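Local coordinates for 6-phosphogluconate dehydrogenase, NAD-binding (Mycolicibacterium smegmatis MC2 155, PDB 6SMT), which reduces imines with S-enantioselectivity and binds NADPH, the presumed hydride donor, as a member of the HIBADH-related oxidoreductases, at residues G88-R94 and N116-R120; R120-G124 and H169-A173. The contacts are given in a common frame with arbitrary orientation. Where two conformers were deposited one is given. Residue numbers count along the deposited sequence, not the author numbering.

Contact 1: residues G88-R94 and N116-R120. With FMT (formic acid), chain M.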
ATOM      1  N   GLY B  88     -31.048 -17.101  21.067  1.00 23.85           N
ATOM      2  CA  GLY B  88     -31.695 -18.417  21.155  1.00 25.17           C
ATOM      3  C   GLY B  88     -32.392 -18.793  19.855  1.00 24.71           C
ATOM      4  O   GLY B  88     -31.732 -18.830  18.785  1.00 25.46           O
ATOM      5  N   ASP B  89     -33.710 -19.031  19.868  1.00 24.14           N
ATOM      6  CA  ASP B  89     -34.429 -19.531  18.665  0.59 23.83           C
ATOM      7  C   ASP B  89     -34.966 -18.389  17.803  1.00 22.33           C
ATOM      8  O   ASP B  89     -35.615 -18.670  16.781  1.00 23.21           O
ATOM      9  CB  ASP B  89     -35.588 -20.454  19.083  0.59 26.32           C
ATOM     10  CG  ASP B  89     -35.061 -21.692  19.777  0.59 29.12           C
ATOM     11  OD1 ASP B  89     -34.128 -22.317  19.213  0.59 30.35           O
ATOM     12  OD2 ASP B  89     -35.629 -22.041  20.884  0.59 31.32           O
ATOM     13  N   ALA B  90     -34.660 -17.124  18.140  1.00 21.48           N
ATOM     14  CA  ALA B  90     -35.173 -15.951  17.379  1.00 21.71           C
ATOM     15  C   ALA B  90     -34.797 -16.025  15.913  1.00 20.59           C
ATOM     16  O   ALA B  90     -35.589 -15.585  15.069  1.00 21.01           O
ATOM     17  CB  ALA B  90     -34.751 -14.632  17.966  1.00 21.65           C
ATOM     18  N   PRO B  91     -33.587 -16.528  15.530  1.00 19.99           N
ATOM     19  CA  PRO B  91     -33.330 -16.617  14.108  1.00 19.55           C
ATOM     20  C   PRO B  91     -34.134 -17.585  13.259  1.00 19.43           C
ATOM     21  O   PRO B  91     -34.043 -17.611  12.058  1.00 19.48           O
ATOM     22  CB  PRO B  91     -31.847 -16.993  14.022  1.00 19.49           C
ATOM     23  CG  PRO B  91     -31.271 -16.623  15.351  1.00 19.80           C
ATOM     24  CD  PRO B  91     -32.407 -16.905  16.327  1.00 20.30           C
ATOM     25  N   ALA B  92     -34.999 -18.417  13.921  1.00 20.86           N
ATOM     26  CA  ALA B  92     -35.708 -19.467  13.180  1.00 21.21           C
ATOM     27  C   ALA B  92     -36.506 -18.834  12.035  1.00 19.32           C
ATOM     28  O   ALA B  92     -37.297 -17.886  12.319  1.00 22.00           O
ATOM     29  CB  ALA B  92     -36.632 -20.255  14.133  1.00 22.21           C
ATOM     30  N   GLY B  93     -36.395 -19.343  10.832  1.00 20.39           N
ATOM     31  CA  GLY B  93     -37.179 -18.839   9.695  1.00 21.27           C
ATOM     32  C   GLY B  93     -36.736 -17.452   9.211  1.00 22.27           C
ATOM     33  O   GLY B  93     -37.409 -16.894   8.362  1.00 24.29           O
ATOM     34  N   ARG B  94     -35.620 -16.953   9.732  1.00 19.33           N
ATOM     35  CA  ARG B  94     -35.126 -15.636   9.311  1.00 18.30           C
ATOM     36  C   ARG B  94     -33.731 -15.813   8.725  1.00 18.57           C
ATOM     37  O   ARG B  94     -33.174 -16.872   8.745  1.00 18.12           O
ATOM     38  CB  ARG B  94     -35.071 -14.735  10.536  1.00 19.88           C
ATOM     39  CG  ARG B  94     -36.452 -14.468  11.154  1.00 22.86           C
ATOM     40  CD  ARG B  94     -36.442 -13.646  12.420  1.00 24.34           C
ATOM     41  NE  ARG B  94     -37.734 -13.794  13.104  1.00 29.07           N
ATOM     42  CZ  ARG B  94     -38.811 -13.149  12.791  1.00 33.38           C
ATOM     43  NH1 ARG B  94     -38.742 -12.120  11.964  1.00 31.42           N
ATOM     44  NH2 ARG B  94     -39.961 -13.430  13.414  1.00 32.36           N
ATOM     45  N   ASN B 116     -28.504 -24.395  13.076  1.00 20.52           N
ATOM     46  CA  ASN B 116     -28.918 -25.265  14.215  1.00 21.45           C
ATOM     47  C   ASN B 116     -30.223 -24.762  14.797  1.00 24.26           C
ATOM     48  O   ASN B 116     -30.932 -25.591  15.460  1.00 24.94           O
ATOM     49  CB  ASN B 116     -27.856 -25.245  15.315  1.00 22.66           C
ATOM     50  CG  ASN B 116     -26.622 -26.032  15.022  1.00 26.78           C
ATOM     51  OD1 ASN B 116     -26.583 -26.803  14.049  1.00 29.16           O
ATOM     52  ND2 ASN B 116     -25.596 -25.769  15.854  1.00 26.91           N
ATOM     53  N   VAL B 117     -30.549 -23.469  14.701  1.00 21.05           N
ATOM     54  CA  VAL B 117     -31.779 -22.896  15.284  1.00 21.54           C
ATOM     55  C   VAL B 117     -32.758 -22.518  14.191  1.00 21.01           C
ATOM     56  O   VAL B 117     -33.724 -21.837  14.536  1.00 26.03           O
ATOM     57  CB  VAL B 117     -31.510 -21.744  16.239  1.00 21.78           C
ATOM     58  CG1 VAL B 117     -30.638 -22.137  17.429  1.00 24.30           C
ATOM     59  CG2 VAL B 117     -30.870 -20.588  15.443  1.00 22.57           C
ATOM     60  N   GLY B 118     -32.570 -23.048  12.993  1.00 22.36           N
ATOM     61  CA  GLY B 118     -33.514 -22.967  11.886  1.00 21.13           C
ATOM     62  C   GLY B 118     -33.485 -21.632  11.189  1.00 22.02           C
ATOM     63  O   GLY B 118     -34.354 -21.352  10.391  1.00 22.03           O
ATOM     64  N   GLY B 119     -32.349 -20.928  11.324  1.00 20.53           N
ATOM     65  CA  GLY B 119     -32.111 -19.728  10.487  1.00 19.52           C
ATOM     66  C   GLY B 119     -31.327 -20.079   9.233  1.00 18.46           C
ATOM     67  O   GLY B 119     -30.834 -21.231   9.056  1.00 18.86           O
ATOM     68  N   ARG B 120     -31.160 -19.079   8.381  0.56 17.73           N
ATOM     69  CA  ARG B 120     -30.395 -19.076   7.097  0.56 17.12           C
ATOM     70  C   ARG B 120     -29.218 -18.119   7.360  0.56 16.34           C
ATOM     71  O   ARG B 120     -29.400 -17.205   8.210  0.56 15.09           O
ATOM     72  CB  ARG B 120     -31.414 -18.669   6.022  0.56 19.18           C
ATOM     73  CG  ARG B 120     -32.398 -19.803   5.685  0.56 22.33           C
ATOM     74  CD  ARG B 120     -33.266 -19.542   4.475  0.56 24.28           C
ATOM     75  NE  ARG B 120     -34.049 -18.356   4.672  0.56 29.41           N
ATOM     76  CZ  ARG B 120     -34.662 -17.685   3.713  0.56 30.82           C
ATOM     77  NH1 ARG B 120     -34.532 -18.079   2.468  0.56 32.04           N
ATOM     78  NH2 ARG B 120     -35.387 -16.624   4.005  0.56 35.88           N
TER
HETATM   79  C   FMT M 302     -26.542 -23.558  18.380  0.55 27.08           C
HETATM   80  O1  FMT M 302     -25.745 -24.466  18.255  0.55 27.37           O
HETATM   81  O2  FMT M 302     -27.241 -22.984  17.429  0.55 27.81           O
HETATM   82  O   HOH W   1     -35.224 -22.846  16.614  1.00 40.19           O
HETATM   83  O   HOH W   2     -34.871 -18.680   7.133  1.00 45.25           O
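Val-117 lays its two methyl groups against the turn that follows helix 77-87. Val-117 CG2 lies 4.0 Å from Pro-91 CG, and Val-117 CG1 lies 3.7 Å from Gly-88 O and 3.9 Å from Asp-89 OD1. Val-117 gives the largest covered area of the contact. A water bridges Asp-89 OD1 (2.9 Å) and Val-117 O (2.8 Å), donating to both. Two beta turns shape 88-94: type I from Asp-89 to Ala-92, then type II from Pro-91 to Arg-94. On the other segment, Gly-118, with positive phi, is the C-prime residue of the Schellman motif that ends helix 104-116. Both loops are helix-to-strand connections of the Rossmann-type NAD-binding domain. They lead into the adjacent parallel strands 95-98 and 120-126. Gly-93 N donates to Gly-118 O at 2.9 Å, nearly straight at 172°. Arg-120 N donates to Arg-94 O at 3.0 Å, where the strands start to pair. Gly-119 fits closely here: Gly-119 CA is 3.3 Å from Pro-91 O, and a CB would clash with that oxygen. A second water links Arg-94 O (3.0 Å) to Arg-120 NE (2.6 Å). The Arg-120 guanidinium also forms a salt bridge with Glu-151, and Arg-94 NH1 donates a hydrogen bond to Ser-67 O.

Contact 2: residues R120-G124 and H169-A173; sequences RYLDG and HGRAA
This is a buried contact of a strand with the N-terminal end of a helix, between the Rossmann-type domain and the long helix 171-199 of the C-terminal part. A Rossmann-type domain joined by a long helix to a helical C-terminal domain is the architecture of imine reductases and related beta-hydroxyacid dehydrogenases. Residues 120-124 are extended, on a strand parallel to 95-98 and antiparallel to 139-143. His-169 and Gly-170 run into helix 171-199. The backbones come closest at Asp-123 and His-169, with CA atoms 6.0 Å apart. Tyr-121 and Asp-123 point their CA-to-CB bonds toward segment 169-173; Leu-122 between them points away. His-169 (chi1 m, chi2 110°) brings its ring alongside the strand. His-169 NE2 donates to Tyr-121 O at 2.8 Å, and His-169 CD2 is 3.7 Å from Tyr-121 CD2. The two rings meet obliquely, with centroids 5.7 Å apart and planes at 44°. Tyr-121 and Asp-123 both have chi1 t, and Tyr-121 OH donates to Asp-123 OD1 at 2.6 Å. Asp-123 CB lies 3.3 Å from His-169 O, and Asp-123 O is 4.0 Å from Ala-172 CB. One water donates to Asp-123 OD2 (2.7 Å) and His-169 O (2.6 Å) and accepts from Ala-173 N (2.8 Å). The Asp-123 side chain is about 10 Å from bound NADPH. The carboxylate thus has a partner on each oxygen, and the water carries its link to Ala-173 N, in the helix.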
ATOM      1  N   ARG B 120     -31.160 -19.079   8.381  0.56 17.73           N
ATOM      2  CA  ARG B 120     -30.395 -19.076   7.097  0.56 17.12           C
ATOM      3  C   ARG B 120     -29.218 -18.119   7.360  0.56 16.34           C
ATOM      4  O   ARG B 120     -29.400 -17.205   8.210  0.56 15.09           O
ATOM      5  CB  ARG B 120     -31.414 -18.669   6.022  0.56 19.18           C
ATOM      6  CG  ARG B 120     -32.398 -19.803   5.685  0.56 22.33           C
ATOM      7  CD  ARG B 120     -33.266 -19.542   4.475  0.56 24.28           C
ATOM      8  NE  ARG B 120     -34.049 -18.356   4.672  0.56 29.41           N
ATOM      9  CZ  ARG B 120     -34.662 -17.685   3.713  0.56 30.82           C
ATOM     10  NH1 ARG B 120     -34.532 -18.079   2.468  0.56 32.04           N
ATOM     11  NH2 ARG B 120     -35.387 -16.624   4.005  0.56 35.88           N
ATOM     12  N   TYR B 121     -28.068 -18.367   6.740  1.00 16.55           N
ATOM     13  CA  TYR B 121     -26.902 -17.490   6.993  1.00 14.34           C
ATOM     14  C   TYR B 121     -26.231 -17.129   5.706  1.00 14.63           C
ATOM     15  O   TYR B 121     -25.969 -18.001   4.869  1.00 15.27           O
ATOM     16  CB  TYR B 121     -25.896 -18.204   7.907  1.00 14.68           C
ATOM     17  CG  TYR B 121     -24.725 -17.351   8.318  1.00 14.06           C
ATOM     18  CD1 TYR B 121     -24.859 -16.354   9.248  1.00 14.42           C
ATOM     19  CD2 TYR B 121     -23.492 -17.561   7.792  1.00 15.08           C
ATOM     20  CE1 TYR B 121     -23.789 -15.604   9.647  1.00 14.71           C
ATOM     21  CE2 TYR B 121     -22.387 -16.842   8.203  1.00 14.43           C
ATOM     22  CZ  TYR B 121     -22.540 -15.796   9.087  1.00 13.87           C
ATOM     23  OH  TYR B 121     -21.470 -15.038   9.515  1.00 15.07           O
ATOM     24  N   LEU B 122     -25.858 -15.862   5.579  1.00 13.15           N
ATOM     25  CA  LEU B 122     -24.831 -15.433   4.610  1.00 13.64           C
ATOM     26  C   LEU B 122     -23.682 -14.882   5.423  1.00 13.58           C
ATOM     27  O   LEU B 122     -23.920 -14.201   6.436  1.00 13.49           O
ATOM     28  CB  LEU B 122     -25.279 -14.374   3.612  1.00 14.84           C
ATOM     29  CG  LEU B 122     -26.390 -14.802   2.715  1.00 16.50           C
ATOM     30  CD1 LEU B 122     -26.909 -13.579   1.937  1.00 17.58           C
ATOM     31  CD2 LEU B 122     -25.921 -15.866   1.753  1.00 18.04           C
ATOM     32  N   ASP B 123     -22.444 -15.030   4.988  1.00 13.90           N
ATOM     33  CA  ASP B 123     -21.308 -14.308   5.573  1.00 14.60           C
ATOM     34  C   ASP B 123     -20.946 -13.167   4.649  1.00 14.66           C
ATOM     35  O   ASP B 123     -21.004 -13.318   3.411  1.00 15.66           O
ATOM     36  CB  ASP B 123     -20.081 -15.217   5.735  1.00 14.60           C
ATOM     37  CG  ASP B 123     -19.109 -14.564   6.737  1.00 16.27           C
ATOM     38  OD1 ASP B 123     -19.554 -14.302   7.899  1.00 15.97           O
ATOM     39  OD2 ASP B 123     -17.940 -14.183   6.327  1.00 15.90           O
ATOM     40  N   GLY B 124     -20.620 -12.012   5.197  1.00 14.62           N
ATOM     41  CA  GLY B 124     -20.228 -10.869   4.383  1.00 15.48           C
ATOM     42  C   GLY B 124     -19.031 -10.145   4.959  1.00 14.75           C
ATOM     43  O   GLY B 124     -18.680 -10.344   6.107  1.00 16.13           O
ATOM     44  N   HIS B 169     -19.502 -20.867   2.807  1.00 15.15           N
ATOM     45  CA  HIS B 169     -19.779 -19.778   3.737  1.00 15.56           C
ATOM     46  C   HIS B 169     -18.477 -19.115   4.202  1.00 15.22           C
ATOM     47  O   HIS B 169     -18.605 -18.011   4.702  1.00 16.21           O
ATOM     48  CB  HIS B 169     -20.544 -20.255   4.950  1.00 16.38           C
ATOM     49  CG  HIS B 169     -22.010 -20.434   4.754  1.00 16.27           C
ATOM     50  ND1 HIS B 169     -22.614 -21.674   4.723  1.00 20.97           N
ATOM     51  CD2 HIS B 169     -22.979 -19.496   4.705  1.00 18.57           C
ATOM     52  CE1 HIS B 169     -23.939 -21.432   4.624  1.00 20.39           C
ATOM     53  NE2 HIS B 169     -24.167 -20.136   4.591  1.00 19.33           N
ATOM     54  N   GLY B 170     -17.304 -19.742   4.036  1.00 14.08           N
ATOM     55  CA  GLY B 170     -16.045 -19.137   4.404  1.00 14.06           C
ATOM     56  C   GLY B 170     -15.431 -18.271   3.351  1.00 14.18           C
ATOM     57  O   GLY B 170     -14.362 -17.740   3.612  1.00 14.31           O
ATOM     58  N   ARG B 171     -15.975 -18.224   2.148  1.00 14.35           N
ATOM     59  CA  ARG B 171     -15.168 -17.665   1.042  1.00 13.30           C
ATOM     60  C   ARG B 171     -15.100 -16.147   1.094  1.00 13.48           C
ATOM     61  O   ARG B 171     -14.049 -15.629   0.646  1.00 13.11           O
ATOM     62  CB  ARG B 171     -15.662 -18.218  -0.282  1.00 15.02           C
ATOM     63  CG  ARG B 171     -14.662 -18.074  -1.427  1.00 15.09           C
ATOM     64  CD  ARG B 171     -15.023 -18.880  -2.677  1.00 16.75           C
ATOM     65  NE  ARG B 171     -13.844 -19.022  -3.479  1.00 17.73           N
ATOM     66  CZ  ARG B 171     -13.586 -18.342  -4.578  1.00 16.81           C
ATOM     67  NH1 ARG B 171     -14.437 -17.471  -5.085  1.00 15.53           N
ATOM     68  NH2 ARG B 171     -12.413 -18.526  -5.175  1.00 17.27           N
ATOM     69  N   ALA B 172     -16.111 -15.419   1.569  1.00 12.72           N
ATOM     70  CA  ALA B 172     -15.942 -13.959   1.688  1.00 12.39           C
ATOM     71  C   ALA B 172     -14.854 -13.635   2.680  1.00 12.47           C
ATOM     72  O   ALA B 172     -14.061 -12.720   2.465  1.00 13.14           O
ATOM     73  CB  ALA B 172     -17.277 -13.349   2.018  1.00 13.19           C
ATOM     74  N   ALA B 173     -14.801 -14.406   3.765  1.00 12.02           N
ATOM     75  CA  ALA B 173     -13.725 -14.220   4.742  1.00 12.19           C
ATOM     76  C   ALA B 173     -12.375 -14.503   4.136  1.00 12.53           C
ATOM     77  O   ALA B 173     -11.413 -13.882   4.572  1.00 13.07           O
ATOM     78  CB  ALA B 173     -14.000 -15.061   5.988  1.00 12.21           C
TER
HETATM   79  O   HOH W   3     -17.163 -15.822   4.352  1.00 14.51           O

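Strand 120-126 joins the two contacts, whose centres are 16 Å apart. They share Arg-120, at the start of the strand, which donates its main-chain NH in contact 1 but does not touch the other segment in contact 2. Contact 1 is at the surface, away from the annotated sites, and joins two loops within the NAD-binding domain. Contact 2 is buried nearer the middle of the chain and joins that domain to the start of helix 171-199. The chemistry differs accordingly. Contact 1 pairs main-chain hydrogen bonds with the packing of one valine and two bridging waters. In contact 2, the one direct hydrogen bond between segments comes from a histidine side chain, and a carboxylate and a bridging water add to it.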